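Local coordinates for protein Old Yellow Enzyme (Pichia, PDB 6AGZ) that binds flavin mononucleotide in a TIM barrel and probably catalyses the asymmetric reduction of the carbon-carbon double bond of enone compounds, at residues L114-D119 with L136-E141; E268-A273 with I308-V313. One frame throughout, in Å; residues are numbered along the deposited sequence.

Contact 1 of 2, residues L114-D119 with L136-E141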
loop_
_atom_site.group_PDB
_atom_site.type_symbol
_atom_site.label_atom_id
_atom_site.label_comp_id
_atom_site.label_asym_id
_atom_site.label_seq_id
_atom_site.Cartn_x
_atom_site.Cartn_y
_atom_site.Cartn_z
ATOM N N LEU A 114 -2.929 20.604 -17.313
ATOM C CA LEU A 114 -4.293 20.652 -16.798
ATOM C C LEU A 114 -5.129 19.461 -17.248
ATOM O O LEU A 114 -5.859 18.874 -16.440
ATOM C CB LEU A 114 -4.960 21.961 -17.220
ATOM C CG LEU A 114 -4.310 23.227 -16.659
ATOM C CD1 LEU A 114 -5.134 24.459 -16.989
ATOM C CD2 LEU A 114 -4.116 23.097 -15.158
ATOM N N GLY A 115 -5.049 19.091 -18.523
ATOM C CA GLY A 115 -5.917 18.033 -19.010
ATOM C C GLY A 115 -7.363 18.493 -19.043
ATOM O O GLY A 115 -7.677 19.613 -19.461
ATOM N N ARG A 116 -8.264 17.619 -18.589
ATOM C CA ARG A 116 -9.688 17.940 -18.571
ATOM C C ARG A 116 -10.055 18.974 -17.510
ATOM O O ARG A 116 -11.241 19.286 -17.362
ATOM C CB ARG A 116 -10.513 16.668 -18.362
ATOM C CG ARG A 116 -10.437 16.088 -16.959
ATOM C CD ARG A 116 -11.260 14.813 -16.853
ATOM N NE ARG A 116 -11.350 14.322 -15.481
ATOM C CZ ARG A 116 -12.064 13.263 -15.114
ATOM N NH1 ARG A 116 -12.753 12.579 -16.016
ATOM N NH2 ARG A 116 -12.090 12.887 -13.841
ATOM N N ALA A 117 -9.083 19.501 -16.773
ATOM C CA ALA A 117 -9.324 20.531 -15.773
ATOM C C ALA A 117 -9.170 21.942 -16.325
ATOM O O ALA A 117 -9.395 22.909 -15.589
ATOM C CB ALA A 117 -8.374 20.339 -14.586
ATOM N N ALA A 118 -8.804 22.082 -17.595
ATOM C CA ALA A 118 -8.449 23.375 -18.154
ATOM C C ALA A 118 -9.691 24.192 -18.502
ATOM O O ALA A 118 -10.815 23.686 -18.555
ATOM C CB ALA A 118 -7.579 23.196 -19.397
ATOM N N ASP A 119 -9.466 25.476 -18.735
ATOM C CA ASP A 119 -10.471 26.380 -19.277
ATOM C C ASP A 119 -10.638 26.076 -20.759
ATOM O O ASP A 119 -9.726 26.375 -21.544
ATOM C CB ASP A 119 -10.037 27.835 -19.063
ATOM C CG ASP A 119 -11.110 28.847 -19.454
ATOM O OD1 ASP A 119 -12.017 28.515 -20.247
ATOM O OD2 ASP A 119 -11.037 29.995 -18.966
ATOM N N LEU A 136 -13.983 12.131 -21.006
ATOM C CA LEU A 136 -14.848 12.211 -19.840
ATOM C C LEU A 136 -14.597 13.525 -19.117
ATOM O O LEU A 136 -13.459 13.996 -19.048
ATOM C CB LEU A 136 -14.608 11.038 -18.879
ATOM C CG LEU A 136 -14.783 9.619 -19.422
ATOM C CD1 LEU A 136 -14.339 8.604 -18.384
ATOM C CD2 LEU A 136 -16.226 9.370 -19.833
ATOM N N TYR A 137 -15.665 14.113 -18.589
ATOM C CA TYR A 137 -15.581 15.322 -17.786
ATOM C C TYR A 137 -15.652 14.961 -16.307
ATOM O O TYR A 137 -16.222 13.935 -15.929
ATOM C CB TYR A 137 -16.710 16.294 -18.139
ATOM C CG TYR A 137 -16.763 16.672 -19.602
ATOM C CD1 TYR A 137 -16.030 17.747 -20.089
ATOM C CD2 TYR A 137 -17.551 15.959 -20.496
ATOM C CE1 TYR A 137 -16.077 18.098 -21.424
ATOM C CE2 TYR A 137 -17.605 16.302 -21.834
ATOM C CZ TYR A 137 -16.868 17.374 -22.292
ATOM O OH TYR A 137 -16.916 17.720 -23.625
ATOM N N PHE A 138 -15.062 15.813 -15.466
ATOM C CA PHE A 138 -15.138 15.569 -14.031
ATOM C C PHE A 138 -16.427 16.093 -13.411
ATOM O O PHE A 138 -16.708 15.773 -12.251
ATOM C CB PHE A 138 -13.919 16.166 -13.308
ATOM C CG PHE A 138 -13.830 17.672 -13.361
ATOM C CD1 PHE A 138 -14.537 18.460 -12.464
ATOM C CD2 PHE A 138 -13.000 18.297 -14.276
ATOM C CE1 PHE A 138 -14.443 19.839 -12.503
ATOM C CE2 PHE A 138 -12.901 19.676 -14.319
ATOM C CZ PHE A 138 -13.624 20.448 -13.431
ATOM N N SER A 139 -17.213 16.874 -14.147
ATOM C CA SER A 139 -18.472 17.394 -13.629
ATOM C C SER A 139 -19.359 17.798 -14.796
ATOM O O SER A 139 -18.878 18.085 -15.895
ATOM C CB SER A 139 -18.246 18.585 -12.690
ATOM O OG SER A 139 -17.735 19.701 -13.397
ATOM N N GLU A 140 -20.670 17.812 -14.537
ATOM C CA GLU A 140 -21.616 18.294 -15.539
ATOM C C GLU A 140 -21.411 19.774 -15.828
ATOM O O GLU A 140 -21.654 20.229 -16.952
ATOM C CB GLU A 140 -23.051 18.038 -15.074
ATOM C CG GLU A 140 -23.431 16.568 -14.995
ATOM C CD GLU A 140 -23.608 15.937 -16.362
ATOM O OE1 GLU A 140 -23.878 16.678 -17.331
ATOM O OE2 GLU A 140 -23.478 14.699 -16.468
ATOM N N GLU A 141 -20.974 20.539 -14.825
ATOM C CA GLU A 141 -20.654 21.947 -15.034
ATOM C C GLU A 141 -19.557 22.109 -16.079
ATOM O O GLU A 141 -19.690 22.897 -17.025
ATOM C CB GLU A 141 -20.241 22.579 -13.704
ATOM C CG GLU A 141 -19.901 24.058 -13.772
ATOM C CD GLU A 141 -19.473 24.615 -12.426
ATOM O OE1 GLU A 141 -20.162 24.340 -11.420
ATOM O OE2 GLU A 141 -18.447 25.326 -12.372
HETATM O O HOH W 1 -13.917 18.072 -17.205
#
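The Arg116 side chain reaches the backbone of Leu136, Tyr137 and Phe138. Its CG sits between the backbone N and the carbonyl carbon (chi1 72°), and from CG to NE the chain is extended. The extended chain carries the guanidinium to Leu136 O and Phe138 CB. Arg116 NH1 donates to Leu136 O in a weak bond of 3.4 Å. The aliphatic part is close too, with Arg116 CD 3.2 Å from Leu136 O. Leu136 CB meets the guanidinium at its edge, in plane, 3.7 Å from Arg116 NH1. Phe138 CB lies over one face, 3.5 Å above the guanidinium plane of Arg116 and displaced toward the rim. It is this CB, not the Phe138 ring, that lies over the face; the ring and guanidinium planes are 59° apart.

Phe138 also has CG between its backbone N and carbonyl carbon (chi1 65°). Its ring reaches the backbone of the first segment instead. Arg116 O lies at the ring edge, in plane, 3.5 Å from Phe138 CE2. A water donates to Arg116 O at 2.9 Å and accepts from Phe138 N, so it bridges the two backbones. Gln196 holds the start of the turn through Arg116 N and Leu114 O, and Tyr78 bonds to Ala117 O.

The contact ties the first turn after barrel strand 106-112 to the approach to helix 140-148. It lies in the long loop region after that strand, on the C-terminal face of the TIM barrel, where such enzymes carry the active site; here FMN is about 11 Å from the Ala117 side chain.

Contact 2 of 2, residues E268-A273 with I308-V313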
loop_
_atom_site.group_PDB
_atom_site.type_symbol
_atom_site.label_atom_id
_atom_site.label_comp_id
_atom_site.label_asym_id
_atom_site.label_seq_id
_atom_site.Cartn_x
_atom_site.Cartn_y
_atom_site.Cartn_z
ATOM N N GLU A 268 8.114 1.930 -8.042
ATOM C CA GLU A 268 8.904 2.136 -9.252
ATOM C C GLU A 268 9.910 3.265 -9.072
ATOM O O GLU A 268 11.057 3.159 -9.526
ATOM C CB GLU A 268 7.979 2.415 -10.435
ATOM C CG GLU A 268 7.319 1.168 -10.987
ATOM C CD GLU A 268 8.321 0.226 -11.621
ATOM O OE1 GLU A 268 8.859 0.569 -12.694
ATOM O OE2 GLU A 268 8.583 -0.850 -11.042
ATOM N N LEU A 269 9.503 4.354 -8.412
ATOM C CA LEU A 269 10.451 5.431 -8.140
ATOM C C LEU A 269 11.593 4.946 -7.252
ATOM O O LEU A 269 12.764 5.271 -7.494
ATOM C CB LEU A 269 9.728 6.615 -7.499
ATOM C CG LEU A 269 8.608 7.245 -8.332
ATOM C CD1 LEU A 269 7.953 8.389 -7.575
ATOM C CD2 LEU A 269 9.139 7.717 -9.678
ATOM N N GLU A 270 11.272 4.152 -6.226
ATOM C CA GLU A 270 12.310 3.595 -5.366
ATOM C C GLU A 270 13.198 2.613 -6.121
ATOM O O GLU A 270 14.387 2.496 -5.809
ATOM C CB GLU A 270 11.680 2.915 -4.150
ATOM C CG GLU A 270 12.687 2.358 -3.153
ATOM C CD GLU A 270 13.511 3.444 -2.486
ATOM O OE1 GLU A 270 12.999 4.573 -2.335
ATOM O OE2 GLU A 270 14.672 3.170 -2.114
ATOM N N ARG A 271 12.645 1.899 -7.105
ATOM C CA ARG A 271 13.471 1.011 -7.920
ATOM C C ARG A 271 14.449 1.807 -8.772
ATOM O O ARG A 271 15.629 1.445 -8.878
ATOM C CB ARG A 271 12.590 0.123 -8.800
ATOM C CG ARG A 271 13.369 -0.728 -9.798
ATOM C CD ARG A 271 12.495 -1.796 -10.442
ATOM N NE ARG A 271 11.614 -1.252 -11.472
ATOM C CZ ARG A 271 11.992 -0.989 -12.720
ATOM N NH1 ARG A 271 13.243 -1.215 -13.100
ATOM N NH2 ARG A 271 11.120 -0.497 -13.588
ATOM N N ARG A 272 13.977 2.894 -9.388
ATOM C CA ARG A 272 14.882 3.774 -10.119
ATOM C C ARG A 272 15.964 4.328 -9.203
ATOM O O ARG A 272 17.125 4.459 -9.610
ATOM C CB ARG A 272 14.094 4.907 -10.774
ATOM C CG ARG A 272 13.347 4.475 -12.020
ATOM C CD ARG A 272 12.153 5.369 -12.304
ATOM N NE ARG A 272 11.529 5.027 -13.578
ATOM C CZ ARG A 272 10.704 3.999 -13.754
ATOM N NH1 ARG A 272 10.401 3.206 -12.735
ATOM N NH2 ARG A 272 10.183 3.762 -14.950
ATOM N N ALA A 273 15.605 4.654 -7.959
ATOM C CA ALA A 273 16.610 5.093 -6.997
ATOM C C ALA A 273 17.611 3.982 -6.701
ATOM O O ALA A 273 18.813 4.238 -6.565
ATOM C CB ALA A 273 15.931 5.564 -5.714
ATOM N N ILE A 308 7.725 2.803 1.468
ATOM C CA ILE A 308 8.199 2.409 0.147
ATOM C C ILE A 308 9.317 3.340 -0.300
ATOM O O ILE A 308 10.424 2.892 -0.619
ATOM C CB ILE A 308 7.047 2.400 -0.872
ATOM C CG1 ILE A 308 5.898 1.528 -0.361
ATOM C CG2 ILE A 308 7.538 1.893 -2.214
ATOM C CD1 ILE A 308 4.644 1.613 -1.201
ATOM N N TRP A 309 9.035 4.639 -0.328
ATOM C CA TRP A 309 10.020 5.626 -0.752
ATOM C C TRP A 309 10.989 5.904 0.391
ATOM O O TRP A 309 10.568 6.255 1.499
ATOM C CB TRP A 309 9.323 6.906 -1.204
ATOM C CG TRP A 309 10.270 8.008 -1.520
ATOM C CD1 TRP A 309 10.508 9.120 -0.772
ATOM C CD2 TRP A 309 11.126 8.102 -2.666
ATOM N NE1 TRP A 309 11.453 9.907 -1.382
ATOM C CE2 TRP A 309 11.850 9.305 -2.545
ATOM C CE3 TRP A 309 11.346 7.290 -3.782
ATOM C CZ2 TRP A 309 12.777 9.715 -3.500
ATOM C CZ3 TRP A 309 12.269 7.699 -4.728
ATOM C CH2 TRP A 309 12.972 8.900 -4.581
ATOM N N LYS A 310 12.286 5.749 0.121
ATOM C CA LYS A 310 13.316 5.882 1.141
ATOM C C LYS A 310 14.056 7.213 1.089
ATOM O O LYS A 310 14.853 7.493 1.991
ATOM C CB LYS A 310 14.335 4.742 1.017
ATOM C CG LYS A 310 13.729 3.351 1.083
ATOM C CD LYS A 310 13.121 3.074 2.446
ATOM C CE LYS A 310 12.683 1.622 2.565
ATOM N NZ LYS A 310 12.158 1.315 3.922
ATOM N N GLY A 311 13.817 8.033 0.072
ATOM C CA GLY A 311 14.526 9.281 -0.100
ATOM C C GLY A 311 13.856 10.436 0.614
ATOM O O GLY A 311 13.011 10.256 1.494
ATOM N N VAL A 312 14.254 11.649 0.224
ATOM C CA VAL A 312 13.659 12.850 0.795
ATOM C C VAL A 312 12.181 12.890 0.446
ATOM O O VAL A 312 11.790 12.677 -0.709
ATOM C CB VAL A 312 14.391 14.102 0.289
ATOM C CG1 VAL A 312 13.705 15.363 0.795
ATOM C CG2 VAL A 312 15.851 14.075 0.716
ATOM N N VAL A 313 11.347 13.155 1.449
ATOM C CA VAL A 313 9.905 13.249 1.266
ATOM C C VAL A 313 9.435 14.587 1.819
ATOM O O VAL A 313 9.775 14.951 2.950
ATOM C CB VAL A 313 9.159 12.078 1.939
ATOM C CG1 VAL A 313 9.547 11.947 3.408
ATOM C CG2 VAL A 313 7.655 12.248 1.788
#
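Glu270 and Lys310 join two connecting elements of the eight-stranded TIM barrel: helix 258-274, which precedes strand 281-285, and the loop that leads into strand 313-316. Lys310 N donates to Glu270 OE1 at 2.8 Å and 161°. The N-H comes from above the carboxylate plane. Glu270 CG, anti to the backbone N, comes 3.4 Å from Ile308 O. The bend at chi2 (65°) then turns Glu270 CD toward the Lys310 side. The other oxygen, Glu270 OE2, lies against the Lys310 chain, 3.3 Å from Lys310 CG.

Trp309, just before Lys310, packs against Leu269 and Ala273. Leu269 CB meets Trp309 CZ3 at 3.9 Å, and Leu269 O lies near the ring plane at its edge.

Further out, Arg278 forms a salt bridge with Glu270 OE1 and a cation-pi contact with Trp309. An alanine in place of Glu270 would probably leave Lys310 N and Arg278 without their shared acceptor. Arg337 bonds to Trp309 O and Gly311 O. On the helix, Arg271 grips Glu268 side-on with NE and NH2, while Arg272 NH1 also reaches Glu268 OE1. Ile259 of the second subunit packs on Ile308.

The loop closes on the indole itself: Gly311 N sits 3.3 Å above the Trp309 ring plane, displaced toward the rim, and Trp309 NE1 donates to Val312 O at 2.9 Å.

Contacts 1 and 2 share no helix or strand, and their nearest atoms are about 19 Å apart. Each is partly buried, and the centre of each lies about 19 Å from the centre of the chain, so neither is in the barrel core. Contact 1 is at the C-terminal ends of the strands, within an excursion on the flavin side. Contact 2 is at the N-terminal ends, where a helix and a loop lead into successive strands. Their chemistry differs. Contact 1 relies on a weak arginine bond, a water bridge and an aromatic edge. Contact 2 has a short carboxylate-to-backbone bond and apolar packing of an indole on the helix, with ion pairs beside it, and the second subunit touches it.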